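Local coordinates for protein GCN5-related N-acetyltransferase (Kribbella flavida, PDB 4IUS) that probably transfers an acyl group, most likely acetyl, to an acceptor amine, as a member of the GNAT family of acetyltransferases, at residues T65-F70 / H96-V101; Q16-S21 / R44-E49; A79-E84 / G88-L93. The protein carries 1 engineered substitution. All coordinates share one frame; numbering follows the deposited sequence.

Contact 1: residues T65-F70 / H96-V101; sequences TIRKAF and HGMTIV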
loop_
_atom_site.group_PDB
_atom_site.type_symbol
_atom_site.label_atom_id
_atom_site.label_comp_id
_atom_site.label_asym_id
_atom_site.label_seq_id
_atom_site.Cartn_x
_atom_site.Cartn_y
_atom_site.Cartn_z
ATOM N N THR A 65 10.494 -22.595 -5.131
ATOM C CA THR A 65 9.395 -22.742 -6.058
ATOM C C THR A 65 8.981 -21.373 -6.643
ATOM O O THR A 65 8.777 -21.201 -7.846
ATOM C CB THR A 65 8.202 -23.425 -5.375
ATOM O OG1 THR A 65 8.600 -24.736 -4.962
ATOM C CG2 THR A 65 6.982 -23.520 -6.284
ATOM N N ILE A 66 8.844 -20.392 -5.766
ATOM C CA ILE A 66 8.485 -19.063 -6.186
ATOM C C ILE A 66 9.593 -18.400 -6.976
ATOM O O ILE A 66 9.354 -17.771 -8.021
ATOM C CB ILE A 66 7.997 -18.226 -4.986
ATOM C CG1 ILE A 66 6.682 -18.855 -4.455
ATOM C CG2 ILE A 66 7.880 -16.750 -5.379
ATOM C CD1 ILE A 66 6.282 -18.415 -3.090
ATOM N N ARG A 67 10.830 -18.555 -6.530
ATOM C CA ARG A 67 11.983 -18.012 -7.275
ATOM C C ARG A 67 11.997 -18.578 -8.690
ATOM O O ARG A 67 12.307 -17.835 -9.634
ATOM C CB ARG A 67 13.301 -18.300 -6.584
ATOM C CG ARG A 67 13.546 -17.438 -5.377
ATOM C CD ARG A 67 14.772 -17.888 -4.597
ATOM N NE ARG A 67 15.110 -16.927 -3.567
ATOM C CZ ARG A 67 15.734 -17.182 -2.430
ATOM N NH1 ARG A 67 16.055 -18.431 -2.089
ATOM N NH2 ARG A 67 15.965 -16.191 -1.591
ATOM N N LYS A 68 11.725 -19.875 -8.850
ATOM C CA LYS A 68 11.702 -20.501 -10.178
ATOM C C LYS A 68 10.675 -19.828 -11.078
ATOM O O LYS A 68 10.899 -19.572 -12.265
ATOM C CB LYS A 68 11.387 -22.016 -10.046
ATOM C CG LYS A 68 11.424 -22.823 -11.357
ATOM C CD LYS A 68 11.520 -24.338 -11.127
ATOM C CE LYS A 68 10.242 -24.995 -10.570
ATOM N NZ LYS A 68 10.407 -26.480 -10.390
ATOM N N ALA A 69 9.496 -19.593 -10.532
ATOM C CA ALA A 69 8.407 -18.981 -11.274
ATOM C C ALA A 69 8.752 -17.559 -11.696
ATOM O O ALA A 69 8.469 -17.155 -12.820
ATOM C CB ALA A 69 7.128 -19.015 -10.472
ATOM N N PHE A 70 9.409 -16.793 -10.819
ATOM C CA PHE A 70 9.821 -15.451 -11.145
ATOM C C PHE A 70 10.927 -15.496 -12.194
ATOM O O PHE A 70 10.940 -14.690 -13.129
ATOM C CB PHE A 70 10.285 -14.711 -9.881
ATOM C CG PHE A 70 9.178 -14.030 -9.128
ATOM C CD1 PHE A 70 8.085 -14.749 -8.632
ATOM C CD2 PHE A 70 9.171 -12.676 -9.003
ATOM C CE1 PHE A 70 7.029 -14.112 -7.990
ATOM C CE2 PHE A 70 8.115 -12.020 -8.373
ATOM C CZ PHE A 70 7.029 -12.741 -7.865
ATOM N N HIS A 96 17.045 -18.027 4.333
ATOM C CA HIS A 96 17.089 -18.652 3.016
ATOM C C HIS A 96 17.301 -17.658 1.884
ATOM O O HIS A 96 16.949 -17.887 0.735
ATOM C CB HIS A 96 15.885 -19.570 2.843
ATOM C CG HIS A 96 15.902 -20.669 3.869
ATOM N ND1 HIS A 96 16.843 -21.648 3.850
ATOM C CD2 HIS A 96 15.150 -20.857 5.027
ATOM C CE1 HIS A 96 16.714 -22.396 4.961
ATOM N NE2 HIS A 96 15.667 -21.930 5.674
ATOM N N GLY A 97 17.984 -16.560 2.200
ATOM C CA GLY A 97 18.636 -15.696 1.204
ATOM C C GLY A 97 18.050 -14.323 0.959
ATOM O O GLY A 97 18.650 -13.557 0.232
HETATM N N MSE A 98 16.906 -14.010 1.513
HETATM C CA MSE A 98 16.352 -12.695 1.388
HETATM C C MSE A 98 17.011 -11.712 2.346
HETATM O O MSE A 98 17.651 -12.116 3.330
HETATM C CB MSE A 98 14.842 -12.711 1.551
HETATM C CG MSE A 98 14.156 -13.647 0.588
HETATM SE SE MSE A 98 12.255 -13.268 0.319
HETATM C CE MSE A 98 12.374 -11.876 -1.003
ATOM N N THR A 99 16.791 -10.416 2.101
ATOM C CA THR A 99 17.303 -9.345 2.955
ATOM C C THR A 99 16.130 -8.444 3.348
ATOM O O THR A 99 15.372 -8.006 2.485
ATOM C CB THR A 99 18.334 -8.485 2.196
ATOM O OG1 THR A 99 19.422 -9.328 1.822
ATOM C CG2 THR A 99 18.850 -7.327 3.061
ATOM N N ILE A 100 15.992 -8.141 4.631
ATOM C CA ILE A 100 15.020 -7.152 5.076
ATOM C C ILE A 100 15.610 -5.771 4.805
ATOM O O ILE A 100 16.645 -5.403 5.362
ATOM C CB ILE A 100 14.646 -7.337 6.570
ATOM C CG1 ILE A 100 13.933 -8.666 6.801
ATOM C CG2 ILE A 100 13.799 -6.157 7.040
ATOM C CD1 ILE A 100 13.808 -9.081 8.254
ATOM N N VAL A 101 14.933 -5.024 3.947
ATOM C CA VAL A 101 15.316 -3.665 3.620
ATOM C C VAL A 101 14.691 -2.634 4.556
ATOM O O VAL A 101 15.288 -1.614 4.837
ATOM C CB VAL A 101 14.964 -3.417 2.138
ATOM C CG1 VAL A 101 15.112 -1.962 1.749
ATOM C CG2 VAL A 101 15.888 -4.275 1.272
#
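Two nitrogens of Arg67 converge on one backbone oxygen, His96 O. NH1 of Arg67 lies 3.0 Å from His96 O and comes in almost along the axis of the carbonyl. NH2 of Arg67 is also 3.0 Å from His96 O but approaches at an angle, tilted from the carbonyl plane. The oxygen lies close to the guanidinium plane, and Arg67 meets it end-on, with NH1 and NH2. Both bonds bend, at 146° and 145° at the hydrogen, as expected when two N-H groups share one acceptor. The aliphatic part of Arg67 is extended from CG to NE, which carries the guanidinium across from the helix.

Charge pairing fixes the same group further. Glu64 takes a salt bridge from NH1 and Asp252 one from NH2.

Packing is slight. CG of selenomethionine Met98 lies 3.8 Å from Arg67 NH2, set obliquely to the guanidinium.

The gripped carbonyl belongs to a Schellman motif that ends helix 89-95, with Gly97 as its C-prime residue at positive phi. Arg67 thus joins helix 59-71 to the turn between helix 89-95 and strand 99-109. Met98 and His96 also touch Leu63 of helix 59-71, and Met98 reaches Leu250 of strand 242-251.

Contact 2: residues Q16-S21 / R44-E49; sequences QGLVRS and RAVAAE. With SO4 (sulfate ion), chain C; SO4 (sulfate ion), chain D.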
loop_
_atom_site.group_PDB
_atom_site.type_symbol
_atom_site.label_atom_id
_atom_site.label_comp_id
_atom_site.label_asym_id
_atom_site.label_seq_id
_atom_site.Cartn_x
_atom_site.Cartn_y
_atom_site.Cartn_z
ATOM N N GLN A 16 -6.193 -10.472 -0.947
ATOM C CA GLN A 16 -7.443 -10.484 -1.691
ATOM C C GLN A 16 -7.412 -9.440 -2.814
ATOM O O GLN A 16 -7.839 -9.708 -3.956
ATOM C CB GLN A 16 -8.617 -10.232 -0.734
ATOM C CG GLN A 16 -9.995 -10.323 -1.357
ATOM C CD GLN A 16 -11.106 -10.023 -0.374
ATOM O OE1 GLN A 16 -10.925 -10.079 0.849
ATOM N NE2 GLN A 16 -12.265 -9.695 -0.902
ATOM N N GLY A 17 -6.867 -8.249 -2.526
ATOM C CA GLY A 17 -6.747 -7.203 -3.559
ATOM C C GLY A 17 -5.748 -7.566 -4.646
ATOM O O GLY A 17 -6.023 -7.410 -5.855
ATOM N N LEU A 18 -4.614 -8.089 -4.233
ATOM C CA LEU A 18 -3.527 -8.349 -5.168
ATOM C C LEU A 18 -3.882 -9.429 -6.178
ATOM O O LEU A 18 -3.473 -9.367 -7.339
ATOM C CB LEU A 18 -2.252 -8.751 -4.447
ATOM C CG LEU A 18 -1.529 -7.625 -3.693
ATOM C CD1 LEU A 18 -0.489 -8.199 -2.731
ATOM C CD2 LEU A 18 -0.868 -6.606 -4.630
ATOM N N VAL A 19 -4.601 -10.464 -5.729
ATOM C CA VAL A 19 -4.893 -11.598 -6.595
ATOM C C VAL A 19 -5.897 -11.276 -7.690
ATOM O O VAL A 19 -6.006 -12.022 -8.641
ATOM C CB VAL A 19 -5.377 -12.848 -5.835
ATOM C CG1 VAL A 19 -4.343 -13.361 -4.842
ATOM C CG2 VAL A 19 -6.717 -12.648 -5.171
ATOM N N ARG A 20 -6.620 -10.158 -7.583
ATOM C CA ARG A 20 -7.565 -9.797 -8.632
ATOM C C ARG A 20 -6.872 -9.572 -9.974
ATOM O O ARG A 20 -7.547 -9.682 -10.999
ATOM C CB ARG A 20 -8.373 -8.566 -8.266
ATOM C CG ARG A 20 -9.227 -8.735 -7.022
ATOM C CD ARG A 20 -9.876 -7.420 -6.651
ATOM N NE ARG A 20 -10.796 -7.554 -5.519
ATOM C CZ ARG A 20 -10.909 -6.689 -4.496
ATOM N NH1 ARG A 20 -10.147 -5.618 -4.404
ATOM N NH2 ARG A 20 -11.812 -6.904 -3.564
ATOM N N SER A 21 -5.587 -9.217 -9.975
ATOM C CA SER A 21 -4.877 -8.931 -11.213
ATOM C C SER A 21 -3.534 -9.656 -11.384
ATOM O O SER A 21 -2.721 -9.306 -12.231
ATOM C CB SER A 21 -4.657 -7.422 -11.356
ATOM O OG SER A 21 -3.849 -6.957 -10.324
ATOM N N ARG A 44 5.336 -9.831 -6.579
ATOM C CA ARG A 44 5.966 -10.011 -5.274
ATOM C C ARG A 44 5.378 -11.245 -4.641
ATOM O O ARG A 44 4.359 -11.790 -5.104
ATOM C CB ARG A 44 5.726 -8.802 -4.358
ATOM C CG ARG A 44 4.301 -8.641 -3.925
ATOM C CD ARG A 44 4.082 -7.495 -2.953
ATOM N NE ARG A 44 4.421 -6.241 -3.617
ATOM C CZ ARG A 44 3.642 -5.164 -3.686
ATOM N NH1 ARG A 44 2.499 -5.104 -3.012
ATOM N NH2 ARG A 44 4.083 -4.088 -4.353
ATOM N N ALA A 45 6.024 -11.693 -3.569
ATOM C CA ALA A 45 5.463 -12.729 -2.708
ATOM C C ALA A 45 4.874 -12.116 -1.436
ATOM O O ALA A 45 5.407 -11.110 -0.935
ATOM C CB ALA A 45 6.480 -13.784 -2.368
ATOM N N VAL A 46 3.835 -12.759 -0.915
ATOM C CA VAL A 46 3.260 -12.416 0.377
ATOM C C VAL A 46 2.940 -13.725 1.120
ATOM O O VAL A 46 3.130 -14.826 0.567
ATOM C CB VAL A 46 2.009 -11.492 0.247
ATOM C CG1 VAL A 46 2.343 -10.201 -0.536
ATOM C CG2 VAL A 46 0.841 -12.255 -0.370
ATOM N N ALA A 47 2.498 -13.609 2.376
ATOM C CA ALA A 47 2.086 -14.799 3.107
ATOM C C ALA A 47 0.814 -15.388 2.505
ATOM O O ALA A 47 -0.133 -14.673 2.233
ATOM C CB ALA A 47 1.805 -14.481 4.558
ATOM N N ALA A 48 0.814 -16.690 2.293
ATOM C CA ALA A 48 -0.354 -17.366 1.752
ATOM C C ALA A 48 -1.522 -17.406 2.702
ATOM O O ALA A 48 -2.659 -17.428 2.236
ATOM C CB ALA A 48 0.043 -18.797 1.351
ATOM N N GLU A 49 -1.226 -17.497 4.002
ATOM C CA GLU A 49 -2.225 -17.734 5.048
ATOM C C GLU A 49 -1.925 -16.832 6.263
ATOM O O GLU A 49 -1.449 -17.298 7.296
ATOM C CB GLU A 49 -2.228 -19.208 5.478
ATOM C CG GLU A 49 -2.567 -20.196 4.356
ATOM C CD GLU A 49 -2.406 -21.636 4.799
ATOM O OE1 GLU A 49 -2.422 -21.886 6.020
ATOM O OE2 GLU A 49 -2.205 -22.486 3.916
HETATM S S SO4 C . -13.227 -10.248 -4.545
HETATM O O1 SO4 C . -13.734 -9.111 -3.748
HETATM O O2 SO4 C . -12.264 -9.758 -5.556
HETATM O O3 SO4 C . -12.449 -11.162 -3.678
HETATM O O4 SO4 C . -14.336 -10.935 -5.227
HETATM S S SO4 D . -15.669 -8.961 0.800
HETATM O O1 SO4 D . -16.188 -8.205 1.959
HETATM O O2 SO4 D . -14.500 -8.290 0.175
HETATM O O3 SO4 D . -15.260 -10.321 1.193
HETATM O O4 SO4 D . -16.775 -9.086 -0.154
#
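Leu18 has CG anti to its carbonyl carbon (chi1 -72°), and this carries both methyls from the helix toward Arg44 and Val46. Arg44 has CG between the backbone N and the carbonyl carbon (chi1 68°). A bend at chi3 then swings its guanidinium to Leu18. The setting is a helix-on-sheet layer: helix 6-19 packs on the antiparallel sheet of strands 22-27, 30-35 and 44-47.

The two branches of Leu18 divide the work. CD1 meets CG1 of Val46 at 4.1 Å, a plain apolar contact. CD2 lies 4.0 Å from Arg44 NH1, and the two side chains cross at about a right angle. Leu33 of the middle strand also touches Leu18 and Val46, so the leucine is packed against more than one strand.

The polar end of Arg44 is satisfied elsewhere. NH2 bonds Thr147 O, and NH1 forms a salt bridge with Asp148.

Two sulfates, probably from the crystallisation liquor, sit by the helix at Gln16 and Arg20. NE2 of Gln16 lies 2.9 Å from O2 of the chain D sulfate and also bonds the chain C sulfate. Arg20 meets the latter at its guanidinium edge: NH2 is 2.9 Å from O1, with a nearly straight bond of 173°.

Contact 3: residues A79-E84 / G88-L93; sequences AELVEE and GLAYVL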
loop_
_atom_site.group_PDB
_atom_site.type_symbol
_atom_site.label_atom_id
_atom_site.label_comp_id
_atom_site.label_asym_id
_atom_site.label_seq_id
_atom_site.Cartn_x
_atom_site.Cartn_y
_atom_site.Cartn_z
ATOM N N ALA A 79 9.359 -9.543 -1.330
ATOM C CA ALA A 79 8.285 -10.046 -0.524
ATOM C C ALA A 79 7.823 -8.963 0.450
ATOM O O ALA A 79 8.659 -8.151 0.917
ATOM C CB ALA A 79 8.718 -11.284 0.265
ATOM N N GLU A 80 6.548 -8.949 0.746
ATOM C CA GLU A 80 5.988 -8.026 1.736
ATOM C C GLU A 80 5.165 -8.841 2.720
ATOM O O GLU A 80 4.263 -9.558 2.308
ATOM C CB GLU A 80 5.118 -6.955 1.100
ATOM C CG GLU A 80 5.849 -5.939 0.234
ATOM C CD GLU A 80 4.960 -4.711 -0.087
ATOM O OE1 GLU A 80 3.773 -4.666 0.345
ATOM O OE2 GLU A 80 5.471 -3.792 -0.744
ATOM N N LEU A 81 5.487 -8.718 3.994
ATOM C CA LEU A 81 4.815 -9.396 5.076
ATOM C C LEU A 81 4.295 -8.385 6.082
ATOM O O LEU A 81 4.711 -7.231 6.119
ATOM C CB LEU A 81 5.731 -10.393 5.776
ATOM C CG LEU A 81 6.376 -11.465 4.893
ATOM C CD1 LEU A 81 7.363 -12.292 5.708
ATOM C CD2 LEU A 81 5.309 -12.323 4.258
ATOM N N VAL A 82 3.411 -8.840 6.943
ATOM C CA VAL A 82 3.002 -8.100 8.134
ATOM C C VAL A 82 3.461 -8.963 9.303
ATOM O O VAL A 82 2.995 -10.092 9.450
ATOM C CB VAL A 82 1.479 -7.822 8.156
ATOM C CG1 VAL A 82 1.150 -7.038 9.443
ATOM C CG2 VAL A 82 1.041 -7.063 6.912
ATOM N N GLU A 83 4.403 -8.477 10.094
ATOM C CA GLU A 83 5.041 -9.334 11.093
ATOM C C GLU A 83 4.038 -9.991 12.027
ATOM O O GLU A 83 4.157 -11.157 12.347
ATOM C CB GLU A 83 6.084 -8.526 11.880
ATOM C CG GLU A 83 6.746 -9.286 13.013
ATOM C CD GLU A 83 7.589 -10.485 12.563
ATOM O OE1 GLU A 83 8.150 -10.466 11.442
ATOM O OE2 GLU A 83 7.667 -11.468 13.361
ATOM N N GLU A 84 3.065 -9.219 12.513
ATOM C CA GLU A 84 2.130 -9.726 13.498
ATOM C C GLU A 84 1.139 -10.717 12.920
ATOM O O GLU A 84 0.539 -11.486 13.621
ATOM C CB GLU A 84 1.410 -8.575 14.202
ATOM C CG GLU A 84 2.320 -7.605 14.961
ATOM C CD GLU A 84 2.904 -6.457 14.124
ATOM O OE1 GLU A 84 2.719 -6.446 12.882
ATOM O OE2 GLU A 84 3.621 -5.586 14.725
ATOM N N GLY A 88 7.650 -14.385 12.815
ATOM C CA GLY A 88 8.857 -15.148 12.522
ATOM C C GLY A 88 9.073 -15.520 11.082
ATOM O O GLY A 88 10.158 -16.022 10.750
ATOM N N LEU A 89 8.098 -15.304 10.213
ATOM C CA LEU A 89 8.236 -15.736 8.831
ATOM C C LEU A 89 9.367 -14.971 8.132
ATOM O O LEU A 89 10.163 -15.562 7.408
ATOM C CB LEU A 89 6.901 -15.664 8.097
ATOM C CG LEU A 89 6.887 -16.120 6.631
ATOM C CD1 LEU A 89 7.399 -17.552 6.450
ATOM C CD2 LEU A 89 5.473 -16.000 6.075
ATOM N N ALA A 90 9.418 -13.661 8.337
ATOM C CA ALA A 90 10.454 -12.867 7.711
ATOM C C ALA A 90 11.850 -13.384 8.030
ATOM O O ALA A 90 12.706 -13.456 7.153
ATOM C CB ALA A 90 10.333 -11.391 8.099
ATOM N N TYR A 91 12.069 -13.777 9.263
ATOM C CA TYR A 91 13.391 -14.247 9.649
ATOM C C TYR A 91 13.732 -15.567 8.958
ATOM O O TYR A 91 14.887 -15.788 8.606
ATOM C CB TYR A 91 13.516 -14.432 11.153
ATOM C CG TYR A 91 13.717 -13.154 11.931
ATOM C CD1 TYR A 91 14.661 -12.199 11.540
ATOM C CD2 TYR A 91 13.126 -13.019 13.157
ATOM C CE1 TYR A 91 14.897 -11.077 12.330
ATOM C CE2 TYR A 91 13.326 -11.895 13.934
ATOM C CZ TYR A 91 14.217 -10.932 13.515
ATOM O OH TYR A 91 14.413 -9.832 14.295
ATOM N N VAL A 92 12.746 -16.427 8.718
ATOM C CA VAL A 92 13.012 -17.674 7.987
ATOM C C VAL A 92 13.364 -17.341 6.514
ATOM O O VAL A 92 14.250 -17.927 5.922
ATOM C CB VAL A 92 11.887 -18.680 8.133
ATOM C CG1 VAL A 92 12.288 -19.987 7.433
ATOM C CG2 VAL A 92 11.576 -18.952 9.621
ATOM N N LEU A 93 12.684 -16.342 5.916
ATOM C CA LEU A 93 13.028 -15.907 4.567
ATOM C C LEU A 93 14.443 -15.363 4.486
ATOM O O LEU A 93 15.162 -15.592 3.507
ATOM C CB LEU A 93 12.043 -14.859 4.055
ATOM C CG LEU A 93 10.629 -15.325 3.825
ATOM C CD1 LEU A 93 9.747 -14.164 3.419
ATOM C CD2 LEU A 93 10.638 -16.391 2.728
HETATM O O HOH W 1 7.231 -12.189 9.539
HETATM O O HOH W 2 10.291 -12.458 11.444
#
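OE1 of Glu83 accepts from two waters that lead on to Ala90 and Tyr91 at the start of helix 89-95, while OE2 takes the backbone N-H of Gly88 directly. The first water is 2.7 Å from Glu83 OE1. The oxygen of this water accepts from Ala90 N at 2.9 Å. The second water lies 2.9 Å from Glu83 OE1 and accepts from Tyr91 N.

The direct bond runs 3.0 Å from Gly88 N to Glu83 OE2. It is nearly straight, 167° at the hydrogen. The N-H meets the oxygen on its syn side, somewhat out of the carboxylate plane. Glu83 has CG anti to the backbone N, and a bend at chi2 (64°) turns the carboxylate to the helix start. Gly88 is the N-cap residue, and one carboxylate serves three backbone N-H groups at this end, one directly and two through water. The positive end of the helix probably favours the ionised form of Glu83.

Leu81 carries the apolar half. Its CD1 points into the helix side, 3.9 Å from Ala90 CB. The same methyl lies 3.8 Å from Leu93 CD1. Leu89 crosses Leu81 at about a right angle, and its CG also rests near that CD1. CD2 of Leu81 faces CD2 of Leu89. Ala79, two residues back along the strand, adds its CB against Leu93 CD1. Val59 of helix 59-71 covers Leu89 and Leu93, and Val248 of strand 242-251 touches Ala90.

The strand and helix segments run nearly antiparallel, at 152°, with axes 9.8 Å apart. Helix 89-95 then leads to strand 99-109. That strand is parallel to 78-82 with strand 242-251 between them, so this is the first half of a beta-alpha-beta crossover.

How the contacts relate
From the N terminus, contact 2 comes first. It closes a loop that holds strands 22-27 and 30-35 and ties helix 6-19 to strand 44-47. The chain then forms helix 59-71, where contact 1 opens. Contact 3 is nested inside the loop of contact 1: it closes the short connection between strand 78-82 and helix 89-95. Contact 1 closes last, just after that helix. Contact 2 stands in series with both. The three also touch. Ala45 O probably bonds Glu80 N, joining the two sheets through strands 44-47 and 78-82. Phe70 packs helix 59-71 on Arg44 of strand 44-47, and the methyl of Met98 rests near Ala79.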